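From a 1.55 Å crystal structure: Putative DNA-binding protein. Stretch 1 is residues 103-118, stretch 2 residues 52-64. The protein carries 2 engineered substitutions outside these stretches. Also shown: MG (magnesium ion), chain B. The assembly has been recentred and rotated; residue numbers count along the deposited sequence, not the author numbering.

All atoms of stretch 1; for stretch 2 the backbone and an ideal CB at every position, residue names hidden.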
# COMPACT_ATOMS: atom_id res chain seq x y z
N MSE A 103 -13.95 -0.27 -9.00
CA MSE A 103 -12.53 -0.41 -9.20
C MSE A 103 -12.11 -1.43 -10.23
O MSE A 103 -12.86 -2.36 -10.55
CB MSE A 103 -11.85 -0.71 -7.85
CG MSE A 103 -11.82 0.50 -6.93
SE MSE A 103 -11.20 0.07 -5.17
CE MSE A 103 -9.36 -0.37 -5.58
N LEU A 104 -10.92 -1.22 -10.79
CA LEU A 104 -10.34 -2.10 -11.79
C LEU A 104 -8.89 -2.28 -11.40
O LEU A 104 -8.24 -1.33 -10.98
CB LEU A 104 -10.40 -1.47 -13.18
CG LEU A 104 -11.72 -1.51 -13.96
CD1 LEU A 104 -11.59 -0.66 -15.21
CD2 LEU A 104 -12.05 -2.95 -14.32
N GLY A 105 -8.38 -3.50 -11.53
CA GLY A 105 -7.00 -3.74 -11.16
C GLY A 105 -6.29 -4.69 -12.09
O GLY A 105 -6.91 -5.53 -12.75
N GLY A 106 -4.97 -4.58 -12.15
CA GLY A 106 -4.19 -5.46 -13.00
C GLY A 106 -2.72 -5.09 -13.01
O GLY A 106 -2.27 -4.26 -12.22
N HIS A 107 -1.98 -5.73 -13.90
CA HIS A 107 -0.56 -5.50 -14.07
C HIS A 107 -0.45 -4.17 -14.82
O HIS A 107 -1.02 -4.02 -15.90
CB HIS A 107 0.03 -6.65 -14.90
CG HIS A 107 1.52 -6.59 -15.08
ND1 HIS A 107 2.40 -6.84 -14.05
CD2 HIS A 107 2.27 -6.36 -16.18
CE1 HIS A 107 3.64 -6.76 -14.51
NE2 HIS A 107 3.59 -6.47 -15.80
N MSE A 108 0.26 -3.20 -14.26
CA MSE A 108 0.39 -1.90 -14.91
C MSE A 108 1.29 -1.97 -16.14
O MSE A 108 2.36 -2.57 -16.11
CB MSE A 108 0.94 -0.86 -13.93
CG MSE A 108 0.96 0.54 -14.50
SE MSE A 108 1.32 1.86 -13.13
CE MSE A 108 3.20 2.10 -13.43
N MSE A 109 0.83 -1.35 -17.22
CA MSE A 109 1.57 -1.31 -18.47
C MSE A 109 1.84 0.13 -18.88
O MSE A 109 1.24 1.06 -18.33
CB MSE A 109 0.76 -1.98 -19.59
CG MSE A 109 0.41 -3.44 -19.35
SE MSE A 109 1.97 -4.56 -19.32
CE MSE A 109 2.48 -4.43 -21.17
N PRO A 110 2.74 0.35 -19.84
CA PRO A 110 3.01 1.72 -20.27
C PRO A 110 1.75 2.30 -20.90
O PRO A 110 1.03 1.60 -21.62
CB PRO A 110 4.14 1.55 -21.28
CG PRO A 110 4.87 0.35 -20.78
CD PRO A 110 3.73 -0.58 -20.41
N GLY A 111 1.46 3.57 -20.63
CA GLY A 111 0.27 4.18 -21.19
C GLY A 111 -0.64 4.86 -20.19
O GLY A 111 -1.66 5.44 -20.57
N CYS A 112 -0.31 4.77 -18.91
CA CYS A 112 -1.13 5.42 -17.88
C CYS A 112 -0.69 6.88 -17.83
O CYS A 112 0.48 7.17 -17.62
CB CYS A 112 -0.89 4.77 -16.52
SG CYS A 112 -1.42 3.06 -16.44
N THR A 113 -1.63 7.80 -18.03
CA THR A 113 -1.29 9.22 -18.01
C THR A 113 -1.93 9.96 -16.84
O THR A 113 -3.10 9.76 -16.52
CB THR A 113 -1.70 9.91 -19.33
OG1 THR A 113 -3.12 9.81 -19.52
CG2 THR A 113 -0.99 9.24 -20.51
N VAL A 114 -1.14 10.83 -16.22
CA VAL A 114 -1.60 11.62 -15.07
C VAL A 114 -2.69 12.61 -15.45
O VAL A 114 -2.61 13.29 -16.48
CB VAL A 114 -0.41 12.39 -14.45
CG1 VAL A 114 -0.87 13.23 -13.27
CG2 VAL A 114 0.65 11.40 -14.00
N ARG A 115 -3.72 12.71 -14.61
CA ARG A 115 -4.81 13.64 -14.86
C ARG A 115 -4.50 14.97 -14.20
O ARG A 115 -4.26 15.97 -14.88
CB ARG A 115 -6.13 13.06 -14.34
CG ARG A 115 -7.36 13.88 -14.70
CD ARG A 115 -8.59 12.99 -14.81
NE ARG A 115 -8.88 12.27 -13.58
CZ ARG A 115 -9.42 12.83 -12.49
NH1 ARG A 115 -9.72 14.12 -12.49
NH2 ARG A 115 -9.65 12.10 -11.41
N THR A 116 -4.48 14.99 -12.87
CA THR A 116 -4.18 16.22 -12.14
C THR A 116 -2.87 16.09 -11.38
O THR A 116 -2.13 17.07 -11.22
CB THR A 116 -5.29 16.61 -11.14
OG1 THR A 116 -5.41 15.59 -10.13
CG2 THR A 116 -6.62 16.78 -11.86
N THR A 117 -2.55 14.89 -10.91
CA THR A 117 -1.33 14.69 -10.14
C THR A 117 -1.10 13.22 -9.80
O THR A 117 -2.00 12.40 -9.88
CB THR A 117 -1.40 15.47 -8.79
OG1 THR A 117 -0.11 15.52 -8.18
CG2 THR A 117 -2.36 14.76 -7.83
N LEU A 118 0.14 12.90 -9.44
CA LEU A 118 0.47 11.56 -8.97
C LEU A 118 1.54 11.79 -7.92
O LEU A 118 2.65 12.22 -8.24
CB LEU A 118 0.99 10.64 -10.08
CG LEU A 118 0.99 9.20 -9.55
CD1 LEU A 118 -0.46 8.71 -9.41
CD2 LEU A 118 1.76 8.28 -10.49
N UNK A 52 1.42 5.92 -2.72
CA UNK A 52 1.01 6.57 -3.96
C UNK A 52 -0.45 6.97 -3.97
O UNK A 52 -1.33 6.21 -3.55
CB UNK A 52 1.29 5.65 -5.15
N UNK A 53 -0.71 8.18 -4.46
CA UNK A 53 -2.07 8.68 -4.57
C UNK A 53 -2.10 9.62 -5.76
O UNK A 53 -1.09 10.25 -6.08
CB UNK A 53 -2.53 9.38 -3.29
N UNK A 54 -3.24 9.72 -6.42
CA UNK A 54 -3.33 10.60 -7.57
C UNK A 54 -4.51 10.29 -8.46
O UNK A 54 -5.44 9.61 -8.06
CB UNK A 54 -2.04 10.52 -8.39
N UNK A 55 -4.43 10.78 -9.70
CA UNK A 55 -5.50 10.60 -10.67
C UNK A 55 -4.94 10.34 -12.06
O UNK A 55 -3.84 10.79 -12.39
CB UNK A 55 -6.41 11.83 -10.69
N UNK A 56 -5.70 9.62 -12.87
CA UNK A 56 -5.28 9.30 -14.22
C UNK A 56 -6.39 9.56 -15.23
O UNK A 56 -7.57 9.59 -14.88
CB UNK A 56 -4.83 7.84 -14.30
N UNK A 57 -5.99 9.75 -16.48
CA UNK A 57 -6.91 9.98 -17.58
C UNK A 57 -6.87 8.71 -18.43
O UNK A 57 -7.90 8.07 -18.65
CB UNK A 57 -6.54 11.23 -18.39
N UNK A 58 -5.68 8.35 -18.89
CA UNK A 58 -5.52 7.13 -19.67
C UNK A 58 -5.00 6.06 -18.72
O UNK A 58 -4.15 6.33 -17.87
CB UNK A 58 -4.58 7.33 -20.86
N UNK A 59 -5.50 4.84 -18.88
CA UNK A 59 -5.07 3.74 -18.03
C UNK A 59 -4.74 2.52 -18.90
O UNK A 59 -5.51 2.16 -19.79
CB UNK A 59 -6.15 3.40 -17.00
N UNK A 60 -3.60 1.91 -18.63
CA UNK A 60 -3.15 0.73 -19.36
C UNK A 60 -2.93 -0.39 -18.36
O UNK A 60 -2.04 -0.31 -17.51
CB UNK A 60 -1.88 1.02 -20.16
N UNK A 61 -3.74 -1.44 -18.47
CA UNK A 61 -3.64 -2.57 -17.56
C UNK A 61 -3.66 -3.90 -18.29
O UNK A 61 -4.34 -4.05 -19.30
CB UNK A 61 -4.78 -2.52 -16.54
N UNK A 62 -2.92 -4.87 -17.76
CA UNK A 62 -2.91 -6.21 -18.32
C UNK A 62 -3.58 -7.03 -17.24
O UNK A 62 -3.03 -7.21 -16.15
CB UNK A 62 -1.51 -6.71 -18.67
N UNK A 63 -4.79 -7.52 -17.51
CA UNK A 63 -5.51 -8.30 -16.51
C UNK A 63 -4.92 -9.68 -16.27
O UNK A 63 -4.17 -10.21 -17.10
CB UNK A 63 -6.97 -8.45 -16.93
N UNK A 64 -5.25 -10.26 -15.11
CA UNK A 64 -4.75 -11.56 -14.69
C UNK A 64 -4.76 -12.64 -15.77
O UNK A 64 -5.80 -12.94 -16.35
CB UNK A 64 -5.58 -12.05 -13.50
MG MG B . 2.31 -8.76 -12.37

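Stretch 2 pairs with stretch 1 through antiparallel bridges, in two strand segments joined by a corner.

At position 52 the CB points sideways and has nothing of stretch 1 within reach; many side chains would fit, preferably apolar ones that can reach the end of Leu118. The residue is Cys52, whose SG lies 3.8 Å from Leu118 CD1. Position 53 points away, and stretch 1 sets no preference; it is Thr53, which contributes its carbonyl to a CA-H...O contact with Leu118.

Position 54 is decisive. An ideal CB there would lie 2.4 Å from Thr117 O and 2.6 Å from Leu118 CD1, both clashes, and phi/psi of 162/-161 would also jam it against the preceding carbonyl. Only glycine fits, and Gly54 lets Leu118 lie against the bare backbone.

The CB of 55 points toward stretch 1, near the guanidinium of Arg115 and 3.9 Å from Thr116 OG1. A small polar residue such as serine or threonine would suit this. Ser55 takes the p rotamer, and its OG hydrogen-bonds Thr116 OG1 at 2.7 Å, while its CB lies over one face of the guanidinium. Its backbone is held from both ends: N donates to Thr117 O and O accepts from Arg115 N, each at 2.9 Å.

Position 56 points away overall, but a branched apolar chain could turn back toward Cys112 and Val114. Leu56 does so, with CD1 4.1 Å from Cys112 CB and CD2 3.9 Å from Val114 CA; its carbonyl accepts a bond from Arg115 NE.

At 57 the CB points sideways at the corner, so small or polar chains are plausible. Thr57 brings OG1 to 3.4 Å from Arg115 CG, and its N donates to Thr113 O.

The CB of 58 would lie a tight 3.2 Å from Thr113 OG1, a hydroxyl that can donate, which favours a short acceptor such as aspartate or asparagine. Asp58 receives that proton: Thr113 OG1 donates to OD2 at 2.8 Å and in turn accepts from Asp58 N at 3.0 Å.

Position 59 points away and admits many residues; Val59 brings CG1 to 4.3 Å from Cys112 SG.

At 60 the CB points toward stretch 1, 3.3 Å from Pro110 O and 3.6 Å from Met109 O. With so little room a small residue is expected, and Ala60 packs its CB 4.0 Å from Met109 CB. Its N donates to Cys112 SG at 3.3 Å.

Position 61 shares a sheet face with Met108 and invites an apolar chain. Leu61 sends CD2 to 3.9 Å from Gly106 O.

Position 62 shares the other face with His107, where a flat or long chain could cover the imidazole. Arg62 stacks its guanidinium on that ring, centres 4.0 Å apart, while His107 ND1 binds magnesium at 2.6 Å.

Position 63 starts away from stretch 1, but a long chain could return over the glycines; Tyr63 places CD1 3.5 Å from Gly105 O. At 64 nothing is in reach, leaving the choice open: Ala64.

Stretch 2 (52-64) CTGSLTDVALRYA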
# COMPACT_ATOMS: atom_id res chain seq x y z
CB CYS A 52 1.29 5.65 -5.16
SG CYS A 52 0.83 6.35 -6.78
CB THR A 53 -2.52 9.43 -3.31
OG1 THR A 53 -3.90 9.79 -3.44
CG2 THR A 53 -1.69 10.68 -3.10
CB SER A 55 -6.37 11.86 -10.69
OG SER A 55 -5.58 13.01 -10.89
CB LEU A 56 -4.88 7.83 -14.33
CG LEU A 56 -3.75 7.31 -13.45
CD1 LEU A 56 -3.64 5.81 -13.61
CD2 LEU A 56 -2.43 7.99 -13.82
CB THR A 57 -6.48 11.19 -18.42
OG1 THR A 57 -6.60 12.38 -17.63
CG2 THR A 57 -7.36 11.32 -19.66
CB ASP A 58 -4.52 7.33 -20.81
CG ASP A 58 -4.95 8.42 -21.77
OD1 ASP A 58 -6.12 8.39 -22.20
OD2 ASP A 58 -4.12 9.29 -22.10
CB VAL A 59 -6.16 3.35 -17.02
CG1 VAL A 59 -5.67 2.21 -16.14
CG2 VAL A 59 -6.53 4.56 -16.17
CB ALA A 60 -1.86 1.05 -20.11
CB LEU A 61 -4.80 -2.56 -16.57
CG LEU A 61 -4.87 -1.42 -15.55
CD1 LEU A 61 -6.19 -1.49 -14.80
CD2 LEU A 61 -3.70 -1.54 -14.59
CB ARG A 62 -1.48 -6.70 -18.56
CG ARG A 62 -1.41 -8.01 -19.32
CD ARG A 62 0.04 -8.45 -19.52
NE ARG A 62 0.67 -8.81 -18.26
CZ ARG A 62 1.94 -9.17 -18.13
NH1 ARG A 62 2.74 -9.22 -19.19
NH2 ARG A 62 2.42 -9.49 -16.93
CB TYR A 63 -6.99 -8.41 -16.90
CG TYR A 63 -7.69 -7.07 -17.02
CD1 TYR A 63 -7.40 -6.03 -16.14
CD2 TYR A 63 -8.65 -6.85 -18.00
CE1 TYR A 63 -8.06 -4.81 -16.23
CE2 TYR A 63 -9.32 -5.64 -18.09
CZ TYR A 63 -9.02 -4.62 -17.20
OH TYR A 63 -9.70 -3.42 -17.29
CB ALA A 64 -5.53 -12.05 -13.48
O HOH W 1 -6.52 -8.33 -13.29
O HOH W 2 2.20 -11.05 -11.32
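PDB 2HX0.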